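Local coordinates for protein cellulose 1,4-beta-cellobiosidase (Thermobifida fusca, PDB 4JJJ) that probably hydrolyses cellulose to cellobiose through its family 48 glycoside hydrolase domain, the part of a longer modular protein described here, at residues P86-N94 against A214-A222. The protein carries 1 engineered substitution. Residues are numbered along the deposited sequence; the frame is centred on the assembly and turned at random.
Sequences PGTKDQPTN and AKQWRYTNA. With BGC (beta-D-glucopyranose), chain D; BGC (beta-D-glucopyranose), chain B.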
loop_
_atom_site.group_PDB
_atom_site.type_symbol
_atom_site.label_atom_id
_atom_site.label_comp_id
_atom_site.label_asym_id
_atom_site.label_seq_id
_atom_site.Cartn_x
_atom_site.Cartn_y
_atom_site.Cartn_z
ATOM N N PRO A 86 -8.144 7.035 -12.303
ATOM C CA PRO A 86 -8.985 8.156 -12.638
ATOM C C PRO A 86 -9.114 8.358 -14.127
ATOM O O PRO A 86 -8.080 8.397 -14.845
ATOM C CB PRO A 86 -8.252 9.329 -11.917
ATOM C CG PRO A 86 -7.589 8.660 -10.694
ATOM C CD PRO A 86 -7.093 7.374 -11.317
ATOM N N GLY A 87 -10.382 8.549 -14.573
ATOM C CA GLY A 87 -10.553 8.828 -15.988
ATOM C C GLY A 87 -10.444 10.299 -16.279
ATOM O O GLY A 87 -10.223 11.064 -15.405
ATOM N N THR A 88 -10.706 10.702 -17.521
ATOM C CA THR A 88 -10.577 12.119 -17.868
ATOM C C THR A 88 -11.497 13.010 -16.995
ATOM O O THR A 88 -11.047 14.038 -16.436
ATOM C CB THR A 88 -10.899 12.322 -19.363
ATOM O OG1 THR A 88 -10.012 11.495 -20.155
ATOM C CG2 THR A 88 -10.821 13.827 -19.718
ATOM N N LYS A 89 -12.732 12.569 -16.806
ATOM C CA LYS A 89 -13.671 13.275 -15.926
ATOM C C LYS A 89 -13.105 13.503 -14.553
ATOM O O LYS A 89 -13.314 14.578 -13.940
ATOM C CB LYS A 89 -15.017 12.532 -15.835
ATOM C CG LYS A 89 -14.965 11.132 -15.174
ATOM C CD LYS A 89 -16.293 10.432 -15.478
ATOM C CE LYS A 89 -16.651 9.367 -14.486
ATOM N NZ LYS A 89 -16.036 8.070 -14.809
ATOM N N ASP A 90 -12.393 12.488 -14.054
ATOM C CA ASP A 90 -11.865 12.513 -12.704
ATOM C C ASP A 90 -10.560 13.325 -12.557
ATOM O O ASP A 90 -10.337 13.928 -11.531
ATOM C CB ASP A 90 -11.582 11.080 -12.225
ATOM C CG ASP A 90 -12.804 10.136 -12.367
ATOM O OD1 ASP A 90 -13.791 10.433 -11.628
ATOM O OD2 ASP A 90 -12.697 9.122 -13.088
ATOM N N GLN A 91 -9.719 13.339 -13.588
ATOM C CA GLN A 91 -8.473 14.124 -13.603
ATOM C C GLN A 91 -8.409 14.983 -14.870
ATOM O O GLN A 91 -7.654 14.763 -15.804
ATOM C CB GLN A 91 -7.224 13.217 -13.477
ATOM C CG GLN A 91 -7.171 12.112 -14.529
ATOM C CD GLN A 91 -5.832 11.396 -14.541
ATOM O OE1 GLN A 91 -4.790 12.040 -14.521
ATOM N NE2 GLN A 91 -5.842 10.065 -14.629
ATOM N N PRO A 92 -9.270 16.039 -14.908
ATOM C CA PRO A 92 -9.506 16.701 -16.232
ATOM C C PRO A 92 -8.551 17.787 -16.690
ATOM O O PRO A 92 -8.553 18.108 -17.917
ATOM C CB PRO A 92 -10.903 17.327 -15.988
ATOM C CG PRO A 92 -10.973 17.607 -14.522
ATOM C CD PRO A 92 -10.322 16.322 -13.939
ATOM N N THR A 93 -7.685 18.287 -15.793
ATOM C CA THR A 93 -6.894 19.492 -16.128
ATOM C C THR A 93 -5.370 19.260 -16.054
ATOM O O THR A 93 -4.638 20.169 -15.740
ATOM C CB THR A 93 -7.340 20.649 -15.255
ATOM O OG1 THR A 93 -7.278 20.295 -13.873
ATOM C CG2 THR A 93 -8.708 21.095 -15.584
ATOM N N ASN A 94 -4.887 18.090 -16.430
ATOM C CA ASN A 94 -3.449 17.877 -16.473
ATOM C C ASN A 94 -2.754 18.770 -17.538
ATOM O O ASN A 94 -1.560 18.984 -17.471
ATOM C CB ASN A 94 -3.081 16.420 -16.753
ATOM C CG ASN A 94 -3.361 15.510 -15.571
ATOM O OD1 ASN A 94 -2.604 15.503 -14.584
ATOM N ND2 ASN A 94 -4.373 14.712 -15.707
ATOM N N ALA A 214 -9.583 26.986 -4.366
ATOM C CA ALA A 214 -10.272 26.721 -5.571
ATOM C C ALA A 214 -10.787 25.271 -5.574
ATOM O O ALA A 214 -10.110 24.403 -5.022
ATOM C CB ALA A 214 -9.326 26.940 -6.775
ATOM N N LYS A 215 -11.898 25.054 -6.242
ATOM C CA LYS A 215 -12.407 23.664 -6.449
ATOM C C LYS A 215 -11.335 22.895 -7.213
ATOM O O LYS A 215 -10.718 23.456 -8.146
ATOM C CB LYS A 215 -13.693 23.720 -7.240
ATOM C CG LYS A 215 -14.786 24.456 -6.478
ATOM C CD LYS A 215 -16.036 24.526 -7.268
ATOM C CE LYS A 215 -17.153 25.269 -6.507
ATOM N NZ LYS A 215 -18.411 25.218 -7.306
ATOM N N GLN A 216 -11.097 21.620 -6.841
ATOM C CA GLN A 216 -9.906 20.890 -7.379
ATOM C C GLN A 216 -10.054 19.406 -7.075
ATOM O O GLN A 216 -10.929 18.961 -6.280
ATOM C CB GLN A 216 -8.678 21.412 -6.643
ATOM C CG GLN A 216 -8.694 21.156 -5.142
ATOM C CD GLN A 216 -7.508 21.802 -4.492
ATOM O OE1 GLN A 216 -6.513 21.141 -4.133
ATOM N NE2 GLN A 216 -7.556 23.106 -4.343
ATOM N N TRP A 217 -9.235 18.659 -7.791
ATOM C CA TRP A 217 -9.145 17.198 -7.620
ATOM C C TRP A 217 -7.703 16.908 -7.267
ATOM O O TRP A 217 -6.764 17.603 -7.646
ATOM C CB TRP A 217 -9.520 16.537 -8.963
ATOM C CG TRP A 217 -8.834 17.032 -10.207
ATOM C CD1 TRP A 217 -9.168 18.052 -10.983
ATOM C CD2 TRP A 217 -7.578 16.548 -10.694
ATOM N NE1 TRP A 217 -8.250 18.257 -11.978
ATOM C CE2 TRP A 217 -7.242 17.320 -11.831
ATOM C CE3 TRP A 217 -6.730 15.511 -10.283
ATOM C CZ2 TRP A 217 -6.053 17.086 -12.572
ATOM C CZ3 TRP A 217 -5.554 15.282 -11.007
ATOM C CH2 TRP A 217 -5.218 16.060 -12.117
ATOM N N ARG A 218 -7.499 15.752 -6.591
ATOM C CA ARG A 218 -6.197 15.221 -6.368
ATOM C C ARG A 218 -6.327 13.710 -6.043
ATOM O O ARG A 218 -7.336 13.323 -5.452
ATOM C CB ARG A 218 -5.455 15.901 -5.235
ATOM C CG ARG A 218 -6.177 15.999 -3.895
ATOM C CD ARG A 218 -6.847 17.380 -3.766
ATOM N NE ARG A 218 -7.328 17.556 -2.369
ATOM C CZ ARG A 218 -8.534 17.259 -1.922
ATOM N NH1 ARG A 218 -9.462 16.761 -2.742
ATOM N NH2 ARG A 218 -8.766 17.433 -0.665
ATOM N N TYR A 219 -5.300 12.949 -6.405
ATOM C CA TYR A 219 -5.308 11.489 -6.234
ATOM C C TYR A 219 -3.950 11.123 -5.656
ATOM O O TYR A 219 -2.994 11.824 -5.826
ATOM C CB TYR A 219 -5.559 10.740 -7.575
ATOM C CG TYR A 219 -6.906 11.148 -8.118
ATOM C CD1 TYR A 219 -8.103 10.723 -7.511
ATOM C CD2 TYR A 219 -7.016 12.110 -9.124
ATOM C CE1 TYR A 219 -9.351 11.181 -7.977
ATOM C CE2 TYR A 219 -8.240 12.531 -9.598
ATOM C CZ TYR A 219 -9.421 12.116 -8.965
ATOM O OH TYR A 219 -10.722 12.588 -9.300
ATOM N N THR A 220 -3.883 9.960 -5.032
ATOM C CA THR A 220 -2.683 9.429 -4.485
ATOM C C THR A 220 -2.513 7.980 -4.852
ATOM O O THR A 220 -3.388 7.169 -4.636
ATOM C CB THR A 220 -2.642 9.475 -2.995
ATOM O OG1 THR A 220 -3.011 10.797 -2.507
ATOM C CG2 THR A 220 -1.232 9.148 -2.494
ATOM N N ASN A 221 -1.344 7.624 -5.409
ATOM C CA ASN A 221 -0.988 6.285 -5.704
ATOM C C ASN A 221 -0.561 5.570 -4.405
ATOM O O ASN A 221 0.061 6.156 -3.527
ATOM C CB ASN A 221 0.255 6.240 -6.588
ATOM C CG ASN A 221 0.432 4.942 -7.317
ATOM O OD1 ASN A 221 1.351 4.189 -7.001
ATOM N ND2 ASN A 221 -0.398 4.709 -8.280
ATOM N N ALA A 222 -0.741 4.230 -4.429
ATOM C CA ALA A 222 -0.186 3.298 -3.423
ATOM C C ALA A 222 0.798 2.400 -4.182
ATOM O O ALA A 222 0.405 1.387 -4.753
ATOM C CB ALA A 222 -1.350 2.500 -2.814
HETATM C C2 BGC D . -2.467 9.924 1.148
HETATM C C3 BGC D . -1.769 11.140 0.658
HETATM C C4 BGC D . -0.734 11.686 1.657
HETATM C C5 BGC D . 0.145 10.473 2.058
HETATM C C6 BGC D . 1.223 10.958 3.018
HETATM C C1 BGC D . -1.439 8.882 1.557
HETATM O O2 BGC D . -3.351 9.427 0.176
HETATM O O3 BGC D . -2.758 12.052 0.345
HETATM O O4 BGC D . 0.166 12.630 1.015
HETATM O O5 BGC D . -0.600 9.379 2.584
HETATM O O6 BGC D . 0.593 11.143 4.303
HETATM C C2 BGC B . -1.141 4.354 3.299
HETATM C C3 BGC B . -1.544 5.828 3.355
HETATM C C4 BGC B . -1.320 6.443 2.011
HETATM C C5 BGC B . -2.009 5.732 0.879
HETATM C C6 BGC B . -1.755 6.333 -0.498
HETATM C C1 BGC B . -1.788 3.743 2.088
HETATM O O1 BGC B . -1.354 2.380 1.956
HETATM O O2 BGC B . -1.474 3.620 4.497
HETATM O O3 BGC B . -0.671 6.453 4.330
HETATM O O4 BGC B . -2.035 7.722 2.140
HETATM O O5 BGC B . -1.509 4.384 0.863
HETATM O O6 BGC B . -0.316 6.384 -0.722
HETATM O O HOH W 1 -13.397 12.040 -9.433
#
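Gln-91, just after the short turn in the irregular loop 86-94, comes nearest to Trp-217 of strand 216-220, their CA atoms 6.8 Å apart, with no backbone hydrogen bond between the two segments. Two aromatic rings from one side of the strand make the join, each laid under the loop by a face and bonded to it at its polar end. The indole of Trp-217 takes two groups on a single face: CA of Gln-91 sits 3.7 Å above the centre of the six-membered ring, only 5° off its normal, and CD of Pro-92 lies over the five-membered ring. With CG turned between the backbone N and the carbonyl carbon (chi1 50°), the indole edge reaches Thr-93, and NE1 donates nearly in the ring plane to OG1 at 2.9 Å; that hydroxyl also bonds to the carbonyl of Ser-306. Replacing Trp-217 with an alanine would probably open a gap beneath Gln-91 and Pro-92 and cost Thr-93 a bond. Tyr-219 repeats the scheme: CG of Pro-86 rests over the centre of its ring, 3.7 Å from the centroid, while its OH donates to Asp-90 O at 2.6 Å, approaching from above the carbonyl plane. A water donates to both this hydroxyl and OD1 of Asp-90, whose OD2 accepts a hydrogen bond from the backbone N of Gly-87 through its anti lone pair and so ties down the turn. On the strand's other side, Arg-218 belongs to the glycan pocket, and just beyond Tyr-219 the carbonyl O of Asn-221 accepts a hydrogen bond from O6 of a glucose at 2.8 Å. The arrangement is thus aromatic packing behind a substrate-lining strand of an antiparallel sheet, within the (alpha/alpha)6 fold of family 48 cellulases.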